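Local coordinates for CDGSH iron-sulfur domain-containing protein NEET (Arabidopsis thaliana, PDB 3S2R), which binds one [2Fe-2S] cluster per subunit, acts as an iron-sulfur transfer protein and plays a part in plant development, senescence, reactive oxygen homeostasis and iron metabolism, at residues 34-38 with 39-43. The protein carries 1 engineered substitution. Residues are numbered along the deposited sequence; the frame is centred on the assembly and turned at random.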
loop_
_atom_site.group_PDB
_atom_site.type_symbol
_atom_site.label_atom_id
_atom_site.label_comp_id
_atom_site.label_asym_id
_atom_site.label_seq_id
_atom_site.Cartn_x
_atom_site.Cartn_y
_atom_site.Cartn_z
ATOM N N ASP B 34 -3.263 4.721 -7.356
ATOM C CA ASP B 34 -3.102 6.151 -7.205
ATOM C C ASP B 34 -1.864 6.531 -7.959
ATOM O O ASP B 34 -0.903 5.787 -7.986
ATOM C CB ASP B 34 -2.996 6.517 -5.729
ATOM C CG ASP B 34 -4.268 6.253 -5.006
ATOM O OD1 ASP B 34 -5.231 7.031 -5.235
ATOM O OD2 ASP B 34 -4.346 5.289 -4.215
ATOM N N SER B 35 -1.898 7.706 -8.536
ATOM C CA SER B 35 -0.800 8.240 -9.314
ATOM C C SER B 35 -0.281 9.517 -8.695
ATOM O O SER B 35 -1.054 10.349 -8.205
ATOM C CB SER B 35 -1.291 8.549 -10.712
ATOM O OG SER B 35 -1.595 7.360 -11.394
ATOM N N VAL B 36 1.017 9.713 -8.777
ATOM C CA VAL B 36 1.657 10.906 -8.306
ATOM C C VAL B 36 2.524 11.387 -9.449
ATOM O O VAL B 36 3.451 10.699 -9.839
ATOM C CB VAL B 36 2.520 10.676 -7.010
ATOM C CG1 VAL B 36 3.282 11.953 -6.593
ATOM C CG2 VAL B 36 1.648 10.174 -5.883
ATOM N N VAL B 37 2.285 12.598 -9.929
ATOM C CA VAL B 37 3.235 13.206 -10.849
ATOM C C VAL B 37 4.298 13.802 -9.921
ATOM O O VAL B 37 3.997 14.641 -9.091
ATOM C CB VAL B 37 2.566 14.257 -11.773
ATOM C CG1 VAL B 37 3.603 15.053 -12.579
ATOM C CG2 VAL B 37 1.594 13.553 -12.721
ATOM N N VAL B 38 5.545 13.346 -10.046
ATOM C CA VAL B 38 6.481 13.597 -8.964
ATOM C C VAL B 38 6.852 15.050 -8.786
ATOM O O VAL B 38 7.222 15.431 -7.689
ATOM C CB VAL B 38 7.710 12.686 -9.017
ATOM C CG1 VAL B 38 7.256 11.228 -8.920
ATOM C CG2 VAL B 38 8.469 12.872 -10.294
ATOM N N THR B 39 6.776 15.854 -9.840
ATOM C CA THR B 39 7.007 17.286 -9.698
ATOM C C THR B 39 5.917 18.003 -8.906
ATOM O O THR B 39 6.092 19.130 -8.472
ATOM C CB THR B 39 7.198 17.948 -11.054
ATOM O OG1 THR B 39 6.168 17.500 -11.939
ATOM C CG2 THR B 39 8.524 17.531 -11.612
ATOM N N GLU B 40 4.813 17.337 -8.629
ATOM C CA GLU B 40 3.774 17.948 -7.845
ATOM C C GLU B 40 4.004 17.879 -6.331
ATOM O O GLU B 40 3.301 18.565 -5.589
ATOM C CB GLU B 40 2.424 17.409 -8.283
ATOM C CG GLU B 40 2.163 17.771 -9.755
ATOM C CD GLU B 40 0.769 17.393 -10.288
ATOM O OE1 GLU B 40 -0.009 16.698 -9.566
ATOM O OE2 GLU B 40 0.479 17.787 -11.460
ATOM N N LEU B 41 5.012 17.120 -5.881
ATOM C CA LEU B 41 5.350 17.068 -4.457
ATOM C C LEU B 41 5.756 18.451 -3.935
ATOM O O LEU B 41 6.480 19.211 -4.590
ATOM C CB LEU B 41 6.484 16.090 -4.273
ATOM C CG LEU B 41 6.069 14.623 -4.570
ATOM C CD1 LEU B 41 7.267 13.748 -4.596
ATOM C CD2 LEU B 41 5.038 14.084 -3.577
ATOM N N SER B 42 5.269 18.806 -2.756
ATOM C CA SER B 42 5.620 20.132 -2.190
ATOM C C SER B 42 6.641 20.086 -1.062
ATOM O O SER B 42 7.544 20.905 -1.045
ATOM C CB SER B 42 4.400 20.956 -1.773
ATOM O OG SER B 42 3.522 20.139 -1.057
ATOM N N LYS B 43 6.485 19.160 -0.116
ATOM C CA LYS B 43 7.429 18.944 0.979
ATOM C C LYS B 43 8.643 18.160 0.417
ATOM O O LYS B 43 8.554 17.442 -0.597
ATOM C CB LYS B 43 6.769 18.110 2.100
ATOM C CG LYS B 43 5.632 18.833 2.823
ATOM C CD LYS B 43 5.109 17.992 4.000
ATOM C CE LYS B 43 4.275 16.841 3.509
ATOM N NZ LYS B 43 3.695 16.187 4.698
HETATM O O HOH W 1 0.321 14.340 -8.367
#
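E40 folds back over V37, where strand 32-37 gives way to a single 3-10 turn, and its side chain can be followed atom by atom. E40 CB lies against the carbonyl of V37, 3.3 Å from V37 O. CG sits anti to the carbonyl carbon of E40 (chi1 -62°), and from there the extended chain runs back toward the strand, bringing E40 CD to 3.9 Å from V37 CB. At the tip, E40 OE1 takes a hydrogen bond of 2.7 Å from a water, which in turn accepts one from V37 N at 3.1 Å. Glutamate suits this place: its methylenes pass an apolar neighbour while the carboxylate reaches the water bound to the N-H of V37, the last residue of the strand.

The backbone itself closes the turn. E40 N donates to V37 O at 2.9 Å, coming from well above the carbonyl plane (39° out of it), and the next link, from L41 N to V38 O, is weak at 3.3 Å. T39, exposed on the turn, brings T39 OG1 to 3.6 Å from V37 CG1, a polar atom against a methyl.

L41 is turned to the buried side. L41 CB, CG and CD1 gather round V38 O, and L41 CD2 meets V36 CG1 at 4.1 Å, the two side chains crossing at about a right angle. These branched apolar residues suit a surface packed on strand 45-48, where V36 touches Y48 and L41 touches T46. V38 packs against V38 of the second subunit.

Residues 34-37 form a parallel ladder with a strand of that second subunit, the swapped-strand arrangement of the NEET dimer; the 3-10 turn ends this strand and starts the loop leading to strand 45-48 of the beta-cap domain.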